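Local structure of 6-phospho-beta-glucosidase (Thermotoga maritima, 1UP7) at residues E27-D32 / L307-G312; V48-R53 / E283-L288; E261-A264 / K269-K272. The protein hydrolyses cellobiose 6'-phosphate to glucose 6-phosphate and glucose, as a family 4 glycosidase that depends on NAD(+) and a manganese ion. All coordinates share one frame; numbering follows the deposited sequence.

Contact 1. Residues E27-D32 / L307-G312; sequences EDVRID and LETDEG
In Val29 the methyl CG1 stands anti to the carbonyl carbon (chi1 -61°), which directs it at the end of helix 296-308, where Glu308 and Thr309 receive it. CG1 lies 3.8 Å from Glu308 CB and 3.9 Å from Thr309 CG2; one methyl touches both side chains at the point where the helix gives way to loop. In Thr309 OG1 lies between the backbone N and the carbonyl carbon, which leaves CG2, anti to the carbonyl carbon, to meet the valine. The valine and threonine side chains meet at about a right angle, and no direct hydrogen bond joins the segments. Residues 27-32 form the loop between helix 15-25 and strand 33-37, the first alpha-to-beta connection of the Rossmann-type dinucleotide-binding domain, whereas residues 307-312 belong to the C-terminal domain; the contact therefore joins the two domains at a place remote from the annotated sites. A polar link runs beside the apolar one. One water donates both to Arg30 O, at 2.8 Å, and to Glu308 OE1, at 2.6 Å, while the other carboxylate oxygen of Glu308 forms a salt bridge with Lys75. The guanidinium of Arg30 turns away from this water to its own loop: NE donates to Asp32 OD2 over 2.9 Å, almost straight at 173° and in the guanidinium plane, on the syn lone pair of the carboxylate.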
loop_
_atom_site.group_PDB
_atom_site.type_symbol
_atom_site.label_atom_id
_atom_site.label_comp_id
_atom_site.label_asym_id
_atom_site.label_seq_id
_atom_site.Cartn_x
_atom_site.Cartn_y
_atom_site.Cartn_z
ATOM N N GLU A 27 -41.724 13.892 -4.992
ATOM C CA GLU A 27 -42.076 15.101 -4.241
ATOM C C GLU A 27 -40.838 15.870 -3.762
ATOM O O GLU A 27 -40.930 17.061 -3.463
ATOM C CB GLU A 27 -42.920 14.741 -3.014
ATOM C CG GLU A 27 -44.402 14.477 -3.266
ATOM C CD GLU A 27 -44.907 13.277 -2.460
ATOM O OE1 GLU A 27 -44.428 12.126 -2.729
ATOM O OE2 GLU A 27 -45.772 13.488 -1.552
ATOM N N ASP A 28 -39.701 15.180 -3.650
ATOM C CA ASP A 28 -38.445 15.807 -3.219
ATOM C C ASP A 28 -37.605 16.230 -4.426
ATOM O O ASP A 28 -36.901 17.233 -4.362
ATOM C CB ASP A 28 -37.610 14.852 -2.333
ATOM C CG ASP A 28 -38.400 14.265 -1.143
ATOM O OD1 ASP A 28 -39.147 15.024 -0.469
ATOM O OD2 ASP A 28 -38.320 13.047 -0.803
ATOM N N VAL A 29 -37.646 15.436 -5.502
ATOM C CA VAL A 29 -36.868 15.731 -6.697
ATOM C C VAL A 29 -37.749 15.663 -7.947
ATOM O O VAL A 29 -38.738 14.931 -8.001
ATOM C CB VAL A 29 -35.602 14.814 -6.845
ATOM C CG1 VAL A 29 -34.648 15.001 -5.663
ATOM C CG2 VAL A 29 -35.966 13.328 -7.001
ATOM N N ARG A 30 -37.379 16.438 -8.951
ATOM C CA ARG A 30 -38.144 16.518 -10.168
ATOM C C ARG A 30 -37.829 15.307 -11.074
ATOM O O ARG A 30 -36.668 15.000 -11.353
ATOM C CB ARG A 30 -37.889 17.880 -10.814
ATOM C CG ARG A 30 -37.737 17.894 -12.308
ATOM C CD ARG A 30 -37.850 19.290 -12.901
ATOM N NE ARG A 30 -38.388 19.266 -14.257
ATOM C CZ ARG A 30 -39.114 20.250 -14.785
ATOM N NH1 ARG A 30 -39.400 21.339 -14.069
ATOM N NH2 ARG A 30 -39.565 20.142 -16.033
ATOM N N ILE A 31 -38.871 14.582 -11.461
ATOM C CA ILE A 31 -38.744 13.505 -12.428
ATOM C C ILE A 31 -39.700 13.815 -13.578
ATOM O O ILE A 31 -40.907 13.899 -13.377
ATOM C CB ILE A 31 -39.073 12.122 -11.784
ATOM C CG1 ILE A 31 -38.064 11.748 -10.695
ATOM C CG2 ILE A 31 -39.086 10.993 -12.843
ATOM C CD1 ILE A 31 -38.516 10.557 -9.850
ATOM N N ASP A 32 -39.176 13.989 -14.786
ATOM C CA ASP A 32 -40.061 14.347 -15.899
ATOM C C ASP A 32 -40.589 13.132 -16.627
ATOM O O ASP A 32 -41.749 13.098 -17.025
ATOM C CB ASP A 32 -39.391 15.313 -16.861
ATOM C CG ASP A 32 -39.005 16.593 -16.186
ATOM O OD1 ASP A 32 -39.873 17.481 -16.060
ATOM O OD2 ASP A 32 -37.862 16.786 -15.714
ATOM N N LEU A 307 -28.545 11.243 -4.773
ATOM C CA LEU A 307 -27.640 11.591 -5.873
ATOM C C LEU A 307 -28.087 12.892 -6.531
ATOM O O LEU A 307 -27.265 13.622 -7.079
ATOM C CB LEU A 307 -27.639 10.478 -6.909
ATOM C CG LEU A 307 -26.423 9.613 -7.282
ATOM C CD1 LEU A 307 -25.153 9.875 -6.516
ATOM C CD2 LEU A 307 -26.789 8.197 -7.203
ATOM N N GLU A 308 -29.381 13.196 -6.450
ATOM C CA GLU A 308 -29.928 14.437 -7.022
ATOM C C GLU A 308 -29.840 15.675 -6.138
ATOM O O GLU A 308 -29.742 16.754 -6.665
ATOM C CB GLU A 308 -31.391 14.243 -7.451
ATOM C CG GLU A 308 -31.524 13.543 -8.778
ATOM C CD GLU A 308 -30.978 14.402 -9.894
ATOM O OE1 GLU A 308 -31.628 15.432 -10.189
ATOM O OE2 GLU A 308 -29.894 14.072 -10.449
ATOM N N THR A 309 -29.897 15.529 -4.819
ATOM C CA THR A 309 -29.781 16.693 -3.930
ATOM C C THR A 309 -28.335 16.905 -3.484
ATOM O O THR A 309 -27.441 16.097 -3.770
ATOM C CB THR A 309 -30.625 16.519 -2.658
ATOM O OG1 THR A 309 -30.102 15.393 -1.928
ATOM C CG2 THR A 309 -32.080 16.190 -2.990
ATOM N N ASP A 310 -28.147 17.970 -2.722
ATOM C CA ASP A 310 -26.862 18.315 -2.197
ATOM C C ASP A 310 -26.811 18.156 -0.683
ATOM O O ASP A 310 -25.950 18.735 -0.032
ATOM C CB ASP A 310 -26.512 19.740 -2.687
ATOM C CG ASP A 310 -25.036 20.050 -2.560
ATOM O OD1 ASP A 310 -24.205 19.265 -3.059
ATOM O OD2 ASP A 310 -24.633 21.031 -1.931
ATOM N N GLU A 311 -27.715 17.330 -0.143
ATOM C CA GLU A 311 -27.833 17.078 1.296
ATOM C C GLU A 311 -26.628 16.313 1.853
ATOM O O GLU A 311 -26.029 16.737 2.842
ATOM C CB GLU A 311 -29.061 16.236 1.526
ATOM C CG GLU A 311 -30.328 16.996 1.826
ATOM C CD GLU A 311 -31.118 16.247 2.878
ATOM O OE1 GLU A 311 -31.583 15.112 2.565
ATOM O OE2 GLU A 311 -31.229 16.770 4.030
ATOM N N GLY A 312 -26.308 15.184 1.213
ATOM C CA GLY A 312 -25.336 14.221 1.713
ATOM C C GLY A 312 -25.993 13.197 2.627
ATOM O O GLY A 312 -26.405 13.529 3.730
HETATM O O HOH W 1 -34.150 15.954 -10.738
#

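Contact 2. Residues V48-R53 / E283-L288; sequences VDFVKR and EIPEEL
The ring of Phe50 presents its edge to the backbone of residues 283-284, with Glu283 C and Ile284 N lying close to the ring plane, while the ring of Tyr278 meets it with the two planes about 25° apart. Phe50 sits on helix 41-55 of the Rossmann-type NAD-binding domain, and residues 283-288 lie in the connection between helices 263-278 and 296-308 of the C-terminal domain, so the contact is an interdomain one in which an aromatic ring abuts a peptide group. The outermost ring atom does most of the touching: CZ comes within 3.6 Å of Glu283 O and 3.9 Å of Ile284 N. CG is anti to the backbone N of Phe50 (chi1 175°), a torsion that carries the ring out from the helix to this backbone. Apolar atoms add a looser fringe, Ile284 CG1 at 4.4 Å from Phe50 CZ and Pro285 CD at 4.5 Å from Phe50 CE2. On the helix side, Arg53 NH2 donates to the carbonyl oxygens of Ala281 and Tyr278, a polar tie between the same two parts of the fold. One face of the Arg53 guanidinium lies over Phe50 CA, which stands 3.5 Å from the guanidinium plane and is displaced toward its rim.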
loop_
_atom_site.group_PDB
_atom_site.type_symbol
_atom_site.label_atom_id
_atom_site.label_comp_id
_atom_site.label_asym_id
_atom_site.label_seq_id
_atom_site.Cartn_x
_atom_site.Cartn_y
_atom_site.Cartn_z
ATOM N N VAL A 48 -46.169 -2.157 -17.799
ATOM C CA VAL A 48 -46.172 -0.701 -17.982
ATOM C C VAL A 48 -47.595 -0.098 -18.007
ATOM O O VAL A 48 -47.810 1.028 -17.524
ATOM C CB VAL A 48 -45.314 -0.260 -19.176
ATOM C CG1 VAL A 48 -45.526 1.224 -19.504
ATOM C CG2 VAL A 48 -43.841 -0.537 -18.866
ATOM N N ASP A 49 -48.572 -0.847 -18.518
ATOM C CA ASP A 49 -49.952 -0.374 -18.468
ATOM C C ASP A 49 -50.418 -0.286 -17.022
ATOM O O ASP A 49 -51.123 0.643 -16.649
ATOM C CB ASP A 49 -50.926 -1.284 -19.210
ATOM C CG ASP A 49 -50.899 -1.084 -20.703
ATOM O OD1 ASP A 49 -50.280 -0.107 -21.173
ATOM O OD2 ASP A 49 -51.452 -1.877 -21.496
ATOM N N PHE A 50 -50.040 -1.275 -16.212
ATOM C CA PHE A 50 -50.304 -1.235 -14.780
ATOM C C PHE A 50 -49.562 -0.046 -14.130
ATOM O O PHE A 50 -50.164 0.703 -13.358
ATOM C CB PHE A 50 -49.965 -2.589 -14.128
ATOM C CG PHE A 50 -50.094 -2.626 -12.614
ATOM C CD1 PHE A 50 -51.180 -2.060 -11.957
ATOM C CD2 PHE A 50 -49.139 -3.285 -11.851
ATOM C CE1 PHE A 50 -51.298 -2.125 -10.553
ATOM C CE2 PHE A 50 -49.259 -3.362 -10.457
ATOM C CZ PHE A 50 -50.335 -2.768 -9.811
ATOM N N VAL A 51 -48.293 0.142 -14.481
ATOM C CA VAL A 51 -47.515 1.292 -14.023
ATOM C C VAL A 51 -48.212 2.626 -14.278
ATOM O O VAL A 51 -48.296 3.459 -13.356
ATOM C CB VAL A 51 -46.065 1.318 -14.620
ATOM C CG1 VAL A 51 -45.377 2.667 -14.339
ATOM C CG2 VAL A 51 -45.255 0.193 -14.065
ATOM N N LYS A 52 -48.719 2.813 -15.505
ATOM C CA LYS A 52 -49.427 4.038 -15.894
ATOM C C LYS A 52 -50.630 4.290 -15.005
ATOM O O LYS A 52 -50.959 5.440 -14.688
ATOM C CB LYS A 52 -49.896 3.981 -17.354
ATOM C CG LYS A 52 -48.810 4.218 -18.393
ATOM C CD LYS A 52 -49.409 4.470 -19.758
ATOM C CE LYS A 52 -48.319 4.616 -20.828
ATOM N NZ LYS A 52 -48.046 3.389 -21.679
ATOM N N ARG A 53 -51.305 3.215 -14.621
ATOM C CA ARG A 53 -52.463 3.298 -13.729
ATOM C C ARG A 53 -52.026 3.786 -12.330
ATOM O O ARG A 53 -52.743 4.547 -11.691
ATOM C CB ARG A 53 -53.132 1.938 -13.617
ATOM C CG ARG A 53 -54.559 1.840 -14.105
ATOM C CD ARG A 53 -54.914 0.596 -14.920
ATOM N NE ARG A 53 -54.629 -0.675 -14.246
ATOM C CZ ARG A 53 -54.035 -1.734 -14.831
ATOM N NH1 ARG A 53 -53.660 -1.699 -16.093
ATOM N NH2 ARG A 53 -53.827 -2.843 -14.146
ATOM N N GLU A 283 -53.872 -1.657 -7.470
ATOM C CA GLU A 283 -52.890 -1.453 -6.407
ATOM C C GLU A 283 -51.916 -2.622 -6.459
ATOM O O GLU A 283 -52.272 -3.681 -6.976
ATOM C CB GLU A 283 -53.629 -1.365 -5.045
ATOM C CG GLU A 283 -53.110 -0.284 -4.077
ATOM C CD GLU A 283 -53.427 1.148 -4.507
ATOM O OE1 GLU A 283 -54.617 1.569 -4.384
ATOM O OE2 GLU A 283 -52.482 1.855 -4.962
ATOM N N ILE A 284 -50.692 -2.431 -5.966
ATOM C CA ILE A 284 -49.682 -3.496 -5.966
ATOM C C ILE A 284 -50.163 -4.699 -5.140
ATOM O O ILE A 284 -50.547 -4.535 -3.972
ATOM C CB ILE A 284 -48.329 -2.949 -5.456
ATOM C CG1 ILE A 284 -47.899 -1.766 -6.331
ATOM C CG2 ILE A 284 -47.247 -4.053 -5.466
ATOM C CD1 ILE A 284 -46.649 -1.055 -5.884
ATOM N N PRO A 285 -50.182 -5.897 -5.731
ATOM C CA PRO A 285 -50.708 -7.074 -5.028
ATOM C C PRO A 285 -49.737 -7.524 -3.931
ATOM O O PRO A 285 -48.499 -7.430 -4.087
ATOM C CB PRO A 285 -50.773 -8.151 -6.122
ATOM C CG PRO A 285 -50.416 -7.466 -7.425
ATOM C CD PRO A 285 -49.651 -6.241 -7.067
ATOM N N GLU A 286 -50.291 -8.042 -2.836
ATOM C CA GLU A 286 -49.463 -8.518 -1.718
ATOM C C GLU A 286 -48.529 -9.657 -2.150
ATOM O O GLU A 286 -47.438 -9.795 -1.594
ATOM C CB GLU A 286 -50.336 -8.917 -0.505
ATOM C CG GLU A 286 -49.541 -9.105 0.799
ATOM N N GLU A 287 -48.952 -10.443 -3.149
ATOM C CA GLU A 287 -48.166 -11.573 -3.660
ATOM C C GLU A 287 -46.782 -11.205 -4.185
ATOM O O GLU A 287 -45.934 -12.091 -4.347
ATOM C CB GLU A 287 -48.911 -12.360 -4.743
ATOM C CG GLU A 287 -47.983 -13.307 -5.516
ATOM C CD GLU A 287 -48.681 -14.442 -6.248
ATOM O OE1 GLU A 287 -49.931 -14.576 -6.181
ATOM O OE2 GLU A 287 -47.949 -15.222 -6.904
ATOM N N LEU A 288 -46.530 -9.924 -4.448
ATOM C CA LEU A 288 -45.170 -9.509 -4.801
ATOM C C LEU A 288 -44.173 -9.635 -3.626
ATOM O O LEU A 288 -42.958 -9.548 -3.830
ATOM C CB LEU A 288 -45.148 -8.109 -5.441
ATOM C CG LEU A 288 -43.837 -7.542 -6.000
ATOM C CD1 LEU A 288 -43.178 -8.535 -6.920
ATOM C CD2 LEU A 288 -44.102 -6.261 -6.754
#

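Contact 3. Residues E261-A264 / K269-K272; sequences ELRA and KIEK. With G6P (6-O-phosphono-alpha-D-glucopyranose), chain J; NAD (nicotinamide-adenine-dinucleotide), chain I.
The chain enters helix 263-278 through Leu262 at the N-cap position; Arg263 lies in the first turn and Ile270 two turns further on. Arg263 leaves the backbone with CG anti to N and then bends at chi2 (56°); although its CB points away from residues 269-272, the guanidinium comes back beside Ile270, whose CD1 lies 4.0 Å from Arg263 NH1. These two side chains meet at about a right angle. The guanidinium presents its edge to the phosphate of glucose 6-phosphate, with the phosphorus in its plane. NE donates to O2P over 2.6 Å in a nearly straight bond (171°), and NH2 donates to O1P over 3.1 Å, with a weak second bond to O2P. A salt bridge from NH1 to Glu266 and a further bond from NH2 to Lys290 O help to fix its rotation. A leucine here would probably leave phosphate oxygens O1P and O2P without these donors and Glu266 without its cationic mate. Farther out, Glu261 OE2 rests against the aliphatic end of Lys269, 3.7 Å from CE, the two side chains crossing at a slant; NZ is 4.3 Å from the same oxygen, opposite charges too far apart for a salt bridge. Glu271, on the same helix, reaches toward the NAD pyrophosphate, its OE2 2.9 Å from NAD O2A. Together with Arg89 and Arg291, which also hydrogen-bond the ligand, Arg263 belongs to the substrate pocket by which this family 4 enzyme binds a 6-phosphoglucoside.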
loop_
_atom_site.group_PDB
_atom_site.type_symbol
_atom_site.label_atom_id
_atom_site.label_comp_id
_atom_site.label_asym_id
_atom_site.label_seq_id
_atom_site.Cartn_x
_atom_site.Cartn_y
_atom_site.Cartn_z
ATOM N N GLU A 261 -37.922 -28.301 -4.947
ATOM C CA GLU A 261 -38.063 -27.649 -6.237
ATOM C C GLU A 261 -37.032 -26.518 -6.435
ATOM O O GLU A 261 -36.658 -25.766 -5.500
ATOM C CB GLU A 261 -39.546 -27.231 -6.494
ATOM C CG GLU A 261 -39.788 -26.107 -7.512
ATOM C CD GLU A 261 -41.252 -25.627 -7.619
ATOM O OE1 GLU A 261 -41.898 -25.344 -6.566
ATOM O OE2 GLU A 261 -41.762 -25.504 -8.774
ATOM N N LEU A 262 -36.510 -26.437 -7.653
ATOM C CA LEU A 262 -35.581 -25.347 -7.975
ATOM C C LEU A 262 -36.254 -23.990 -7.769
ATOM O O LEU A 262 -37.374 -23.785 -8.233
ATOM C CB LEU A 262 -35.072 -25.446 -9.421
ATOM C CG LEU A 262 -34.066 -26.570 -9.759
ATOM C CD1 LEU A 262 -33.943 -26.722 -11.257
ATOM C CD2 LEU A 262 -32.695 -26.373 -9.117
ATOM N N ARG A 263 -35.590 -23.088 -7.057
ATOM C CA ARG A 263 -36.148 -21.786 -6.794
ATOM C C ARG A 263 -36.651 -21.153 -8.102
ATOM O O ARG A 263 -37.747 -20.593 -8.148
ATOM C CB ARG A 263 -35.095 -20.892 -6.177
ATOM C CG ARG A 263 -35.612 -19.523 -5.799
ATOM C CD ARG A 263 -36.831 -19.507 -4.833
ATOM N NE ARG A 263 -37.370 -18.143 -4.758
ATOM C CZ ARG A 263 -38.595 -17.823 -4.347
ATOM N NH1 ARG A 263 -39.439 -18.770 -3.955
ATOM N NH2 ARG A 263 -38.976 -16.543 -4.335
ATOM N N ALA A 264 -35.847 -21.255 -9.169
ATOM C CA ALA A 264 -36.215 -20.649 -10.447
ATOM C C ALA A 264 -37.559 -21.131 -10.952
ATOM O O ALA A 264 -38.299 -20.341 -11.551
ATOM C CB ALA A 264 -35.124 -20.844 -11.558
ATOM N N LYS A 269 -43.687 -19.837 -11.504
ATOM C CA LYS A 269 -45.086 -19.917 -11.086
ATOM C C LYS A 269 -45.532 -18.588 -10.464
ATOM O O LYS A 269 -46.565 -18.065 -10.851
ATOM C CB LYS A 269 -45.353 -21.056 -10.097
ATOM C CG LYS A 269 -45.545 -22.438 -10.717
ATOM C CD LYS A 269 -44.792 -23.505 -9.880
ATOM C CE LYS A 269 -44.994 -24.917 -10.401
ATOM N NZ LYS A 269 -45.982 -25.663 -9.547
ATOM N N ILE A 270 -44.765 -18.067 -9.507
ATOM C CA ILE A 270 -45.094 -16.817 -8.844
ATOM C C ILE A 270 -45.283 -15.707 -9.892
ATOM O O ILE A 270 -46.268 -14.963 -9.866
ATOM C CB ILE A 270 -43.958 -16.460 -7.860
ATOM C CG1 ILE A 270 -44.060 -17.322 -6.589
ATOM C CG2 ILE A 270 -43.890 -14.937 -7.586
ATOM C CD1 ILE A 270 -42.669 -17.604 -5.990
ATOM N N GLU A 271 -44.334 -15.615 -10.819
ATOM C CA GLU A 271 -44.363 -14.602 -11.853
ATOM C C GLU A 271 -45.588 -14.705 -12.768
ATOM O O GLU A 271 -46.170 -13.686 -13.154
ATOM C CB GLU A 271 -43.099 -14.691 -12.680
ATOM C CG GLU A 271 -42.017 -13.732 -12.198
ATOM C CD GLU A 271 -41.056 -13.378 -13.317
ATOM O OE1 GLU A 271 -41.378 -13.706 -14.504
ATOM O OE2 GLU A 271 -39.980 -12.777 -13.011
ATOM N N LYS A 272 -45.987 -15.923 -13.115
ATOM C CA LYS A 272 -47.146 -16.098 -13.973
ATOM C C LYS A 272 -48.438 -15.667 -13.281
ATOM O O LYS A 272 -49.366 -15.211 -13.960
ATOM C CB LYS A 272 -47.300 -17.544 -14.472
HETATM C C1 G6P J . -32.580 -11.599 -1.929
HETATM C C2 G6P J . -31.235 -11.174 -2.580
HETATM C C3 G6P J . -31.459 -10.839 -4.054
HETATM C C4 G6P J . -31.971 -12.099 -4.733
HETATM C C5 G6P J . -33.332 -12.462 -4.108
HETATM C C6 G6P J . -33.873 -13.747 -4.718
HETATM O O1 G6P J . -32.475 -11.997 -0.549
HETATM O O2 G6P J . -30.625 -10.050 -1.949
HETATM O O3 G6P J . -30.285 -10.329 -4.696
HETATM O O4 G6P J . -32.020 -11.927 -6.149
HETATM O O5 G6P J . -33.226 -12.657 -2.674
HETATM O O6 G6P J . -35.292 -13.740 -4.750
HETATM P P G6P J . -36.095 -14.620 -5.834
HETATM O O1P G6P J . -37.545 -14.213 -5.705
HETATM O O2P G6P J . -36.011 -16.125 -5.632
HETATM O O3P G6P J . -35.560 -14.251 -7.188
HETATM P PA NAD I . -36.865 -11.281 -14.671
HETATM O O1A NAD I . -36.686 -12.640 -15.219
HETATM O O2A NAD I . -38.328 -10.828 -14.475
HETATM O O5B NAD I . -36.107 -10.317 -15.730
HETATM C C5B NAD I . -36.445 -8.956 -15.799
HETATM C C4B NAD I . -36.692 -8.546 -17.245
HETATM O O4B NAD I . -35.463 -8.497 -17.967
HETATM C C3B NAD I . -37.613 -9.470 -18.033
HETATM O O3B NAD I . -38.761 -8.725 -18.407
HETATM C C2B NAD I . -36.796 -9.883 -19.259
HETATM O O2B NAD I . -37.576 -9.924 -20.436
HETATM C C1B NAD I . -35.802 -8.738 -19.336
HETATM N N9A NAD I . -34.576 -9.024 -20.076
HETATM C C8A NAD I . -33.860 -10.201 -20.188
HETATM N N7A NAD I . -32.780 -9.925 -20.951
HETATM C C5A NAD I . -32.759 -8.619 -21.277
HETATM C C6A NAD I . -31.906 -7.829 -22.037
HETATM N N6A NAD I . -30.819 -8.328 -22.616
HETATM N N1A NAD I . -32.201 -6.481 -22.202
HETATM C C2A NAD I . -33.339 -5.935 -21.632
HETATM N N3A NAD I . -34.189 -6.735 -20.908
HETATM C C4A NAD I . -33.900 -8.046 -20.741
HETATM O O3 NAD I . -36.070 -11.267 -13.273
HETATM P PN NAD I . -36.249 -10.279 -12.025
HETATM O O1N NAD I . -36.609 -11.193 -10.912
HETATM O O2N NAD I . -37.066 -9.119 -12.308
HETATM O O5D NAD I . -34.785 -9.678 -11.793
HETATM C C5D NAD I . -33.962 -9.146 -12.815
HETATM C C4D NAD I . -32.519 -9.102 -12.287
HETATM O O4D NAD I . -32.376 -8.272 -11.135
HETATM C C3D NAD I . -32.024 -10.477 -11.861
HETATM O O3D NAD I . -30.701 -10.551 -12.301
HETATM C C2D NAD I . -32.092 -10.462 -10.338
HETATM O O2D NAD I . -31.151 -11.297 -9.685
HETATM C C1D NAD I . -31.948 -9.000 -9.979
HETATM N N1N NAD I . -32.930 -8.629 -8.956
HETATM C C2N NAD I . -33.712 -7.540 -9.268
HETATM C C3N NAD I . -34.673 -7.078 -8.404
HETATM C C7N NAD I . -35.508 -5.889 -8.821
HETATM O O7N NAD I . -35.797 -4.814 -7.946
HETATM N N7N NAD I . -35.976 -5.860 -10.078
HETATM C C4N NAD I . -34.830 -7.756 -7.193
HETATM C C5N NAD I . -34.036 -8.869 -6.851
HETATM C C6N NAD I . -33.071 -9.302 -7.761
#

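In the fold
The three contacts are nested along the chain: contact 3 lies within the loop closed by contact 2, which itself lies within that closed by contact 1. Contacts 1 and 2 are two separate seams between the NAD-binding and C-terminal domains, their centres about 25 Å apart and their nearest atoms about 11 Å apart. Contact 3 alone meets the ligands. It adjoins contact 2, about 19 Å away between centres, where Glu287 OE2 packs 3.4 Å from Ile270 O. The side chain of Ile284 in contact 2 remains about 12 Å from NAD. Contact 1 is more remote, with its centre about 37 Å from that of contact 3.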